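Local coordinates for protein Abbfa_003403 (Acinetobacter baumannii, PDB 4ZXH) that probably builds a peptide natural product as a four-domain nonribosomal peptide synthetase, carrying intermediates on a 4'-phosphopantetheine arm between its condensation, adenylation and thioesterase domains, at residues Lys901-Gly904 / Gln908-Val911; Leu880-Asn885 / Ala934-Ser939; Asn246-Tyr251 / Phe256-Ser261; Tyr264-Lys269 / Gln439-Glu444; Glu1112-Leu1117 / Gly1140-Glu1145. All coordinates share one frame; numbering follows the deposited sequence.

Contact 1: residues Lys901-Gly904 / Gln908-Val911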
# COMPACT_ATOMS: atom_id res chain seq x y z
N LYS A 901 6.49 7.60 -13.91
CA LYS A 901 7.38 8.45 -14.71
C LYS A 901 8.84 8.22 -14.33
O LYS A 901 9.12 7.79 -13.20
CB LYS A 901 7.04 9.93 -14.54
CG LYS A 901 5.67 10.34 -15.05
CD LYS A 901 5.56 10.33 -16.57
CE LYS A 901 4.16 10.79 -16.98
NZ LYS A 901 3.98 10.89 -18.45
N THR A 902 9.75 8.52 -15.25
CA THR A 902 11.19 8.33 -15.02
C THR A 902 11.84 9.62 -14.49
O THR A 902 11.36 10.72 -14.80
CB THR A 902 11.87 7.87 -16.32
OG1 THR A 902 11.20 6.71 -16.82
CG2 THR A 902 13.35 7.55 -16.09
N THR A 903 12.92 9.49 -13.71
CA THR A 903 13.55 10.64 -13.03
C THR A 903 15.05 10.49 -12.78
O THR A 903 15.50 9.45 -12.31
CB THR A 903 12.89 10.89 -11.67
OG1 THR A 903 11.52 11.22 -11.88
CG2 THR A 903 13.58 12.02 -10.92
N GLY A 904 15.80 11.55 -13.06
CA GLY A 904 17.23 11.59 -12.79
C GLY A 904 17.98 10.47 -13.48
O GLY A 904 18.17 10.50 -14.70
N GLN A 908 12.34 5.34 -11.19
CA GLN A 908 10.92 5.47 -11.51
C GLN A 908 10.12 5.92 -10.29
O GLN A 908 10.42 5.52 -9.16
CB GLN A 908 10.36 4.15 -12.05
CG GLN A 908 11.17 3.53 -13.17
CD GLN A 908 12.42 2.80 -12.67
OE1 GLN A 908 12.51 2.42 -11.49
NE2 GLN A 908 13.41 2.64 -13.56
N LYS A 909 9.12 6.76 -10.52
CA LYS A 909 8.27 7.26 -9.45
C LYS A 909 6.82 7.38 -9.91
O LYS A 909 6.54 7.55 -11.10
CB LYS A 909 8.76 8.62 -8.96
CG LYS A 909 10.02 8.63 -8.11
CD LYS A 909 10.40 10.09 -7.81
CE LYS A 909 11.61 10.26 -6.89
NZ LYS A 909 11.36 9.80 -5.49
N LEU A 910 5.91 7.28 -8.95
CA LEU A 910 4.47 7.41 -9.17
C LEU A 910 3.99 8.84 -9.09
O LEU A 910 4.41 9.57 -8.20
CB LEU A 910 3.72 6.58 -8.13
CG LEU A 910 3.88 5.09 -8.30
CD1 LEU A 910 3.27 4.39 -7.10
CD2 LEU A 910 3.16 4.71 -9.55
N VAL A 911 3.10 9.22 -10.02
CA VAL A 911 2.46 10.55 -10.07
C VAL A 911 0.95 10.42 -10.01
O VAL A 911 0.36 9.61 -10.74
CB VAL A 911 2.77 11.29 -11.38
CG1 VAL A 911 2.37 12.76 -11.28
CG2 VAL A 911 4.22 11.15 -11.71
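The turn end of an antiparallel beta hairpin, strands 893-903 and 907-916, shows how backbone pairing sets which side chains can meet, with Lys901 lying opposite Lys909 as a hydrogen-bonded pair. Lys901 N-H donates to Lys909 O at 2.8 Å, nearly straight at 174°, and Lys909 N returns the bond to Lys901 O at 2.9 Å. One step nearer the turn, Thr902 and Gln908 form a non-hydrogen-bonded pair with their CA atoms 4.5 Å apart. Here Gln908 CA lends a CA-H...O contact of 3.4 Å to Lys901 O, which thus receives both an N-H and a weaker C-H donor. Beside the Lys901-Lys909 pair, the methylene CG of Lys901 lies against Val911 CG2 at 3.7 Å, a diagonal contact across the strands. The bend at chi2 (-71°) turns the rest of the lysine away from the partner strand, and NZ reaches a long, weak ion pair with Glu962. Phe965, from a loop, touches Thr903, Lys909 and Val911. Two reciprocal N-H...O bonds around one residue pair, followed by a close pair without them, are the mark of antiparallel pairing, here in a hairpin of the adenylation domain's C-terminal subdomain.

Contact 2: residues Leu880-Asn885 / Ala934-Ser939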
# COMPACT_ATOMS: atom_id res chain seq x y z
N LEU A 880 -1.80 0.17 -10.93
CA LEU A 880 -2.10 1.60 -10.84
C LEU A 880 -3.56 1.88 -10.45
O LEU A 880 -3.83 2.77 -9.65
CB LEU A 880 -1.78 2.29 -12.17
CG LEU A 880 -0.29 2.27 -12.52
CD1 LEU A 880 -0.03 2.74 -13.94
CD2 LEU A 880 0.50 3.10 -11.51
N GLY A 881 -4.48 1.09 -10.97
CA GLY A 881 -5.89 1.29 -10.70
C GLY A 881 -6.30 1.14 -9.24
O GLY A 881 -7.30 1.73 -8.82
N GLU A 882 -5.54 0.38 -8.46
CA GLU A 882 -5.87 0.27 -7.05
C GLU A 882 -5.60 1.60 -6.37
O GLU A 882 -6.39 2.05 -5.52
CB GLU A 882 -5.09 -0.85 -6.38
CG GLU A 882 -5.40 -2.21 -6.97
CD GLU A 882 -4.59 -3.31 -6.33
OE1 GLU A 882 -3.82 -3.00 -5.40
OE2 GLU A 882 -4.71 -4.47 -6.77
N ILE A 883 -4.50 2.24 -6.76
CA ILE A 883 -4.24 3.59 -6.27
C ILE A 883 -5.36 4.54 -6.71
O ILE A 883 -5.83 5.37 -5.92
CB ILE A 883 -2.89 4.12 -6.75
CG1 ILE A 883 -1.81 3.05 -6.58
CG2 ILE A 883 -2.51 5.41 -6.02
CD1 ILE A 883 -0.43 3.49 -7.07
N GLU A 884 -5.80 4.42 -7.96
CA GLU A 884 -6.85 5.30 -8.49
C GLU A 884 -8.16 5.15 -7.73
O GLU A 884 -8.84 6.14 -7.44
CB GLU A 884 -7.06 5.06 -9.99
CG GLU A 884 -5.85 5.49 -10.82
CD GLU A 884 -5.88 5.01 -12.26
OE1 GLU A 884 -6.81 4.25 -12.66
OE2 GLU A 884 -4.94 5.39 -13.01
N ASN A 885 -8.50 3.91 -7.37
CA ASN A 885 -9.70 3.64 -6.60
C ASN A 885 -9.67 4.26 -5.20
O ASN A 885 -10.68 4.81 -4.74
CB ASN A 885 -9.95 2.13 -6.49
CG ASN A 885 -10.58 1.55 -7.76
OD1 ASN A 885 -11.33 2.23 -8.47
ND2 ASN A 885 -10.25 0.30 -8.06
N ALA A 934 2.91 1.18 1.50
CA ALA A 934 3.84 2.29 1.33
C ALA A 934 4.37 2.38 -0.09
O ALA A 934 4.56 3.48 -0.61
CB ALA A 934 4.97 2.16 2.31
N TYR A 935 4.61 1.24 -0.73
CA TYR A 935 5.19 1.28 -2.06
C TYR A 935 4.20 1.76 -3.11
O TYR A 935 4.58 2.07 -4.22
CB TYR A 935 5.77 -0.09 -2.46
CG TYR A 935 4.78 -1.23 -2.61
CD1 TYR A 935 4.50 -2.08 -1.54
CD2 TYR A 935 4.16 -1.48 -3.83
CE1 TYR A 935 3.61 -3.14 -1.67
CE2 TYR A 935 3.27 -2.54 -3.97
CZ TYR A 935 3.00 -3.37 -2.89
OH TYR A 935 2.11 -4.41 -3.04
N MET A 936 2.92 1.86 -2.75
CA MET A 936 1.92 2.36 -3.69
C MET A 936 1.51 3.83 -3.45
O MET A 936 0.56 4.33 -4.07
CB MET A 936 0.70 1.44 -3.65
CG MET A 936 1.04 0.06 -4.20
SD MET A 936 -0.23 -1.20 -4.07
CE MET A 936 -1.41 -0.61 -5.28
N VAL A 937 2.23 4.52 -2.58
CA VAL A 937 1.94 5.93 -2.30
C VAL A 937 2.72 6.85 -3.22
O VAL A 937 3.95 6.86 -3.17
CB VAL A 937 2.27 6.30 -0.86
CG1 VAL A 937 2.06 7.81 -0.66
CG2 VAL A 937 1.44 5.49 0.10
N PRO A 938 2.01 7.64 -4.04
CA PRO A 938 2.62 8.51 -5.06
C PRO A 938 3.62 9.49 -4.49
O PRO A 938 3.45 9.96 -3.36
CB PRO A 938 1.43 9.24 -5.68
CG PRO A 938 0.31 8.28 -5.52
CD PRO A 938 0.54 7.64 -4.16
N SER A 939 4.65 9.80 -5.26
CA SER A 939 5.66 10.78 -4.87
C SER A 939 5.26 12.20 -5.28
O SER A 939 5.91 13.15 -4.87
CB SER A 939 7.01 10.44 -5.48
OG SER A 939 7.27 9.05 -5.39
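Glu882 begins the contact on helix 880-888 by meeting the methyl end of Met936 with both ends of its side chain. Its CB lies 3.8 Å from Met936 CE, and farther out OE1 comes to 3.4 Å from the same methyl, so the thioether tip rests alongside the aliphatic stem of an extended glutamate and just reaches its carboxylate. The bend at Met936 chi3 (71°) is what turns CE toward the helix. One residue on, Ile883 supplies the apolar body of the contact and uses all three of its outer carbons. CG1 lies 3.9 Å from Met936 CE, while CD1 lies against the Met936 carbonyl, 3.3 Å from its O. The branch methyl CG2, anti to the backbone N, meets Pro938 CG at 4.1 Å, the two side chains running alongside one another and pointing opposite ways. Ile883 is thus seated between Met936, the last residue of the 3-10 turn 934-936, and Pro938 of the loop that follows. Tyr935 OH bonds to Arg221 and Glu882 touches Pro220; Arg221 and Pro220 belong to the condensation domain, so this corner faces that domain. Within the adenylation C-terminal subdomain, helix 880-888 and this loop close over the hairpin: Ile883 rests on Val898 and Leu910, Pro938 rests on Ala912, and the loop runs on into strand 940-943, which lies parallel beside strand 907-916.

Contact 3: residues Asn246-Tyr251 / Phe256-Ser261; sequences NLAKDY and FGLVLS
Leu258 packs against Leu247, Ala248 and Tyr251 where two consecutive helices of the condensation domain, 238-249 and 255-271, are joined by a short loop. The apolar contacts are all made by the two methyls of Leu258. With CG anti to the backbone N (chi1 -173°), the side chain reaches across to the last turn of the preceding helix. Its CD2 lies against the helix backbone there, 3.9 Å from Ala248 N, and 4.1 Å from Leu247 CB, while CD1 comes within 4.2 Å of Leu247 CD2; the two leucines cross at about a right angle. The methyl CB of Ala248 also borders CD2. CD1 approaches Tyr251 CE2 obliquely at 4.4 Å, although the tyrosine is poorly ordered. Met445 of helix 428-447 also packs on Leu258.

Hydrogen bonding, by contrast, does not link the two segments. At the end of the first helix, Asp250 N bonds to Asn246 O. Near the start of the second, Gly257 N bonds to Thr254 OG1 in the connecting loop, and one carbonyl holds two donors of a single residue: Ser261 N and Ser261 OG reach Gly257 O from opposite faces of its plane, the hydroxyl at 3.1 Å.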
# COMPACT_ATOMS: atom_id res chain seq x y z
N ASN A 246 16.31 -39.51 -5.66
CA ASN A 246 17.37 -40.00 -6.54
C ASN A 246 18.03 -38.86 -7.30
O ASN A 246 19.25 -38.85 -7.46
CB ASN A 246 16.83 -41.05 -7.52
CG ASN A 246 16.46 -42.36 -6.83
OD1 ASN A 246 16.88 -42.63 -5.70
ND2 ASN A 246 15.66 -43.17 -7.51
N LEU A 247 17.23 -37.90 -7.75
CA LEU A 247 17.75 -36.73 -8.45
C LEU A 247 18.64 -35.89 -7.54
O LEU A 247 19.59 -35.25 -8.00
CB LEU A 247 16.60 -35.88 -9.00
CG LEU A 247 16.97 -34.71 -9.91
CD1 LEU A 247 17.70 -35.20 -11.16
CD2 LEU A 247 15.75 -33.86 -10.28
N ALA A 248 18.33 -35.88 -6.25
CA ALA A 248 19.18 -35.22 -5.26
C ALA A 248 20.55 -35.88 -5.21
O ALA A 248 21.57 -35.21 -5.12
CB ALA A 248 18.52 -35.23 -3.88
N LYS A 249 20.55 -37.21 -5.29
CA LYS A 249 21.79 -37.98 -5.26
C LYS A 249 22.58 -37.83 -6.57
O LYS A 249 23.80 -37.98 -6.58
CB LYS A 249 21.49 -39.45 -4.98
N ASP A 250 21.88 -37.52 -7.66
CA ASP A 250 22.50 -37.35 -8.98
C ASP A 250 23.12 -35.97 -9.15
O ASP A 250 23.70 -35.65 -10.19
CB ASP A 250 21.48 -37.60 -10.10
N TYR A 251 22.98 -35.15 -8.11
CA TYR A 251 23.68 -33.88 -7.99
C TYR A 251 24.51 -33.89 -6.70
O TYR A 251 24.59 -34.91 -6.02
CB TYR A 251 22.71 -32.70 -7.95
CG TYR A 251 21.78 -32.55 -9.14
CD1 TYR A 251 22.10 -33.06 -10.39
CD2 TYR A 251 20.57 -31.87 -9.01
CE1 TYR A 251 21.24 -32.90 -11.47
CE2 TYR A 251 19.71 -31.70 -10.08
CZ TYR A 251 20.04 -32.22 -11.31
OH TYR A 251 19.18 -32.05 -12.36
N PHE A 256 16.41 -30.91 0.44
CA PHE A 256 15.93 -29.58 0.79
C PHE A 256 16.29 -28.61 -0.29
O PHE A 256 15.47 -27.79 -0.71
CB PHE A 256 16.51 -29.10 2.11
CG PHE A 256 16.31 -27.63 2.36
CD1 PHE A 256 15.03 -27.13 2.58
CD2 PHE A 256 17.37 -26.75 2.35
CE1 PHE A 256 14.82 -25.78 2.78
CE2 PHE A 256 17.16 -25.40 2.56
CZ PHE A 256 15.88 -24.92 2.77
N GLY A 257 17.54 -28.70 -0.76
CA GLY A 257 18.02 -27.83 -1.80
C GLY A 257 17.25 -28.02 -3.09
O GLY A 257 16.98 -27.07 -3.81
N LEU A 258 16.88 -29.26 -3.38
CA LEU A 258 16.20 -29.55 -4.63
C LEU A 258 14.83 -28.90 -4.66
O LEU A 258 14.44 -28.28 -5.64
CB LEU A 258 16.07 -31.06 -4.83
CG LEU A 258 15.54 -31.57 -6.17
CD1 LEU A 258 16.32 -30.98 -7.31
CD2 LEU A 258 15.62 -33.09 -6.20
N VAL A 259 14.10 -29.05 -3.56
CA VAL A 259 12.74 -28.55 -3.51
C VAL A 259 12.76 -27.03 -3.47
O VAL A 259 11.87 -26.37 -4.01
CB VAL A 259 11.99 -29.13 -2.30
CG1 VAL A 259 10.61 -28.49 -2.14
CG2 VAL A 259 11.89 -30.65 -2.41
N LEU A 260 13.78 -26.47 -2.85
CA LEU A 260 13.88 -25.01 -2.81
C LEU A 260 14.07 -24.50 -4.24
O LEU A 260 13.40 -23.56 -4.66
CB LEU A 260 15.03 -24.56 -1.91
CG LEU A 260 15.29 -23.05 -1.87
CD1 LEU A 260 14.07 -22.35 -1.34
CD2 LEU A 260 16.51 -22.72 -1.03
N SER A 261 14.96 -25.15 -4.99
CA SER A 261 15.15 -24.85 -6.41
C SER A 261 13.84 -24.88 -7.18
O SER A 261 13.53 -23.97 -7.95
CB SER A 261 16.14 -25.82 -7.04
OG SER A 261 17.44 -25.60 -6.52

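Contact 4: residues Tyr264-Lys269 / Gln439-Glu444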
# COMPACT_ATOMS: atom_id res chain seq x y z
N TYR A 264 11.73 -21.61 -6.31
CA TYR A 264 12.15 -20.45 -7.10
C TYR A 264 11.65 -20.55 -8.55
O TYR A 264 11.07 -19.60 -9.08
CB TYR A 264 13.68 -20.33 -7.13
CG TYR A 264 14.32 -19.77 -5.89
CD1 TYR A 264 14.17 -18.44 -5.54
CD2 TYR A 264 15.13 -20.56 -5.10
CE1 TYR A 264 14.77 -17.93 -4.43
CE2 TYR A 264 15.73 -20.06 -3.97
CZ TYR A 264 15.55 -18.75 -3.64
OH TYR A 264 16.17 -18.25 -2.52
N VAL A 265 11.88 -21.70 -9.19
CA VAL A 265 11.44 -21.89 -10.56
C VAL A 265 9.94 -21.61 -10.66
O VAL A 265 9.51 -20.89 -11.55
CB VAL A 265 11.74 -23.32 -11.07
CG1 VAL A 265 10.93 -23.63 -12.31
CG2 VAL A 265 13.22 -23.47 -11.35
N LEU A 266 9.17 -22.13 -9.71
CA LEU A 266 7.75 -21.83 -9.64
C LEU A 266 7.44 -20.32 -9.57
O LEU A 266 6.64 -19.83 -10.35
CB LEU A 266 7.11 -22.52 -8.43
CG LEU A 266 5.63 -22.14 -8.35
CD1 LEU A 266 4.93 -22.61 -9.61
CD2 LEU A 266 4.95 -22.69 -7.12
N LEU A 267 8.06 -19.60 -8.63
CA LEU A 267 7.75 -18.17 -8.46
C LEU A 267 8.23 -17.35 -9.66
O LEU A 267 7.67 -16.31 -9.98
CB LEU A 267 8.37 -17.64 -7.18
CG LEU A 267 8.04 -18.48 -5.93
CD1 LEU A 267 8.95 -18.12 -4.76
CD2 LEU A 267 6.57 -18.36 -5.53
N HIS A 268 9.29 -17.83 -10.32
CA HIS A 268 9.78 -17.25 -11.56
C HIS A 268 8.74 -17.32 -12.67
O HIS A 268 8.50 -16.33 -13.37
CB HIS A 268 11.04 -17.97 -12.02
CG HIS A 268 11.56 -17.52 -13.35
ND1 HIS A 268 12.05 -16.25 -13.56
CD2 HIS A 268 11.65 -18.16 -14.54
CE1 HIS A 268 12.43 -16.13 -14.82
NE2 HIS A 268 12.20 -17.27 -15.44
N LYS A 269 8.11 -18.48 -12.81
CA LYS A 269 7.07 -18.69 -13.81
C LYS A 269 5.81 -17.90 -13.50
O LYS A 269 5.17 -17.37 -14.41
CB LYS A 269 6.74 -20.18 -13.95
CG LYS A 269 7.83 -21.02 -14.62
CD LYS A 269 8.36 -20.32 -15.86
CE LYS A 269 9.48 -21.09 -16.53
NZ LYS A 269 9.91 -20.41 -17.79
N GLN A 439 3.67 -29.23 -8.07
CA GLN A 439 3.62 -30.64 -8.46
C GLN A 439 4.26 -30.80 -9.85
O GLN A 439 5.05 -31.71 -10.09
CB GLN A 439 2.16 -31.14 -8.49
CG GLN A 439 1.41 -31.21 -7.14
CD GLN A 439 1.79 -32.41 -6.30
OE1 GLN A 439 2.75 -32.36 -5.53
NE2 GLN A 439 1.04 -33.49 -6.44
N ALA A 440 3.94 -29.87 -10.75
CA ALA A 440 4.40 -29.92 -12.14
C ALA A 440 5.89 -29.66 -12.28
O ALA A 440 6.59 -30.40 -12.98
CB ALA A 440 3.61 -28.95 -12.97
N VAL A 441 6.37 -28.59 -11.64
CA VAL A 441 7.80 -28.28 -11.64
C VAL A 441 8.61 -29.45 -11.12
O VAL A 441 9.61 -29.84 -11.73
CB VAL A 441 8.12 -27.04 -10.77
CG1 VAL A 441 9.63 -26.86 -10.63
CG2 VAL A 441 7.52 -25.80 -11.38
N LEU A 442 8.17 -30.03 -10.01
CA LEU A 442 8.84 -31.19 -9.44
C LEU A 442 8.84 -32.37 -10.40
O LEU A 442 9.86 -33.04 -10.56
CB LEU A 442 8.19 -31.57 -8.10
CG LEU A 442 8.48 -30.54 -7.00
CD1 LEU A 442 7.80 -30.87 -5.69
CD2 LEU A 442 9.98 -30.36 -6.79
N SER A 443 7.71 -32.63 -11.05
CA SER A 443 7.64 -33.72 -12.03
C SER A 443 8.58 -33.47 -13.19
O SER A 443 9.39 -34.34 -13.53
CB SER A 443 6.22 -33.91 -12.57
OG SER A 443 5.39 -34.60 -11.64
N GLU A 444 8.48 -32.27 -13.78
CA GLU A 444 9.29 -31.93 -14.95
C GLU A 444 10.78 -31.90 -14.60
O GLU A 444 11.63 -32.11 -15.47
CB GLU A 444 8.85 -30.58 -15.54
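Val441 sets its two methyls over Val265 and the adjacent backbone of Leu266: CG1 meets Val265, while CG2 lies between Val265 and the root of Leu266. Methyl meets methyl at 3.9 Å between Val265 CG1 and Val441 CG1, and the second branch, Val441 CG2, also comes to 4.1 Å from Val265 CG1. The two valine side chains cross obliquely. Val441 CG1 approaches Val265 CB too, at 4.1 Å. Both valines have CG1 anti to the backbone N (chi1 164° for Val265 and 172° for Val441), which brings the same branch of each residue into the shared contact. Toward Leu266, Val441 CG2 rests 4.3 Å from its CA and 4.4 Å from its CB, rather than on its isobutyl end. One valine of helix 428-447 thus sits against two consecutive residues of helix 255-271, a helix-helix packing within the condensation domain, whose family belongs to the CoA-dependent acyltransferase clan. The CA atoms of Leu266 and Val441 are 6.8 Å apart. The contact itself is wholly apolar, and the polar ends of nearby side chains are taken up by backbone carbonyls: Lys269 NZ bonds to Ile453 O, and Gln439 NE2 to Arg235 O. Helix 313-329 joins in through Phe316, which packs against Val265, while Leu442, next to Val441, turns to Leu244 of helix 238-249.

Contact 5: residues Glu1112-Leu1117 / Gly1140-Glu1145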
# COMPACT_ATOMS: atom_id res chain seq x y z
N GLU A 1112 8.49 35.94 41.34
CA GLU A 1112 8.77 35.31 42.63
C GLU A 1112 8.03 33.97 42.75
O GLU A 1112 8.59 32.97 43.22
CB GLU A 1112 8.41 36.27 43.79
CG GLU A 1112 9.28 37.58 43.87
CD GLU A 1112 8.70 38.81 43.10
OE1 GLU A 1112 7.80 38.65 42.24
OE2 GLU A 1112 9.16 39.96 43.36
N GLU A 1113 6.78 33.92 42.27
CA GLU A 1113 5.99 32.69 42.38
C GLU A 1113 6.42 31.66 41.36
O GLU A 1113 6.51 30.46 41.65
CB GLU A 1113 4.49 33.00 42.22
CG GLU A 1113 3.89 33.79 43.36
CD GLU A 1113 4.16 33.15 44.72
OE1 GLU A 1113 4.15 31.90 44.81
OE2 GLU A 1113 4.39 33.90 45.69
N MET A 1114 6.68 32.13 40.15
CA MET A 1114 7.25 31.33 39.07
C MET A 1114 8.47 30.56 39.57
O MET A 1114 8.60 29.36 39.35
CB MET A 1114 7.63 32.26 37.91
CG MET A 1114 7.81 31.65 36.57
SD MET A 1114 8.05 32.93 35.29
CE MET A 1114 6.57 33.91 35.53
N ALA A 1115 9.35 31.27 40.27
CA ALA A 1115 10.61 30.72 40.73
C ALA A 1115 10.44 29.60 41.77
O ALA A 1115 11.04 28.53 41.63
CB ALA A 1115 11.48 31.84 41.30
N THR A 1116 9.64 29.86 42.80
CA THR A 1116 9.30 28.84 43.78
C THR A 1116 8.74 27.59 43.12
O THR A 1116 9.16 26.47 43.42
CB THR A 1116 8.27 29.35 44.81
OG1 THR A 1116 8.81 30.47 45.51
CG2 THR A 1116 7.92 28.25 45.80
N LEU A 1117 7.80 27.77 42.20
CA LEU A 1117 7.20 26.65 41.50
C LEU A 1117 8.24 25.83 40.74
O LEU A 1117 8.24 24.60 40.83
CB LEU A 1117 6.13 27.14 40.52
CG LEU A 1117 5.48 25.99 39.75
CD1 LEU A 1117 4.69 25.16 40.75
CD2 LEU A 1117 4.59 26.48 38.61
N GLY A 1140 17.05 34.50 31.63
CA GLY A 1140 18.07 35.02 32.51
C GLY A 1140 17.52 35.68 33.77
O GLY A 1140 18.08 35.47 34.86
N ALA A 1141 16.43 36.45 33.64
CA ALA A 1141 15.83 37.11 34.81
C ALA A 1141 15.18 36.11 35.78
O ALA A 1141 15.30 36.26 36.99
CB ALA A 1141 14.82 38.13 34.37
N ILE A 1142 14.49 35.10 35.25
CA ILE A 1142 13.99 34.00 36.06
C ILE A 1142 15.12 33.34 36.83
O ILE A 1142 15.02 33.16 38.06
CB ILE A 1142 13.28 32.96 35.21
CG1 ILE A 1142 12.03 33.57 34.58
CG2 ILE A 1142 12.93 31.74 36.03
CD1 ILE A 1142 11.27 32.63 33.69
N ALA A 1143 16.20 33.00 36.12
CA ALA A 1143 17.39 32.39 36.73
C ALA A 1143 17.93 33.20 37.90
O ALA A 1143 18.34 32.63 38.91
CB ALA A 1143 18.48 32.22 35.71
N TYR A 1144 17.91 34.52 37.74
CA TYR A 1144 18.38 35.41 38.79
C TYR A 1144 17.52 35.24 40.03
O TYR A 1144 18.05 35.04 41.13
CB TYR A 1144 18.35 36.86 38.30
CG TYR A 1144 19.05 37.87 39.19
CD1 TYR A 1144 20.43 37.90 39.31
CD2 TYR A 1144 18.32 38.84 39.87
CE1 TYR A 1144 21.07 38.84 40.10
CE2 TYR A 1144 18.94 39.79 40.66
CZ TYR A 1144 20.32 39.78 40.78
OH TYR A 1144 20.94 40.73 41.57
N GLU A 1145 16.20 35.27 39.84
CA GLU A 1145 15.29 35.16 40.99
C GLU A 1145 15.33 33.76 41.61
O GLU A 1145 15.19 33.60 42.82
CB GLU A 1145 13.86 35.53 40.59
CG GLU A 1145 12.81 35.27 41.68
CD GLU A 1145 13.04 36.10 42.95
OE1 GLU A 1145 13.73 37.15 42.89
OE2 GLU A 1145 12.52 35.71 44.02
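Ala1115 CB lies 3.7 Å from Glu1145 CG, a small side chain admitting the aliphatic stem of a larger one where two helices cross. Beside it Met1114 and Ile1142 meet at about a right angle, with Met1114 SD 3.6 Å from Ile1142 CD1. On the remaining flank Glu1112 CG comes to 3.7 Å from Glu1145 OE2. With Glu1145 CG anti to the backbone N (chi1 173°) and a bend at chi2, its stem lies over Ala1115 and OE2 passes beside the Glu1112 methylene, while Tyr1253, Arg1148 and Gln1149 bind the carboxylate. The axes of segments 1112-1117 and 1140-1145 approach to 9.3 Å at a crossing angle of -72°. Further out, Arg1148 forms a salt bridge with Glu1145 OE1, which also bonds to Tyr1253 OH. Gln1149 NE2 links Glu1145 OE2 to Glu1112 O. Ile1142 belongs to helix 1138-1152, which in this alpha/beta-hydrolase thioesterase domain follows the probable nucleophile elbow, and its side chain touches that turn. The two glutamates keep their charged ends apart, Glu1112 OE2 standing 5.4 Å from Glu1145 OE1. With an arginine, a tyrosine and a glutamine gripping the buried Glu1145, its carboxylate is probably stabilised as the anion despite the nearby like charge.

Overall arrangement
From the N terminus, contact 3 comes first and closes only a short turn, joining consecutive helices 238-249 and 255-271. Contact 4 then uses the later part of helix 255-271 and spans some 170 residues to helix 428-447, so both tie up the condensation domain around one shared helix, their centres 13 Å apart. In the adenylation C-terminal subdomain contact 2 closes a loop of about 50 residues that encloses the hairpin of contact 1; the two touch through Leu910. Contact 5 follows in the thioesterase domain, its centre about 55 Å or more from the others. No loops cross: contacts 3, 4 and 5 stand in series with the enclosed pair.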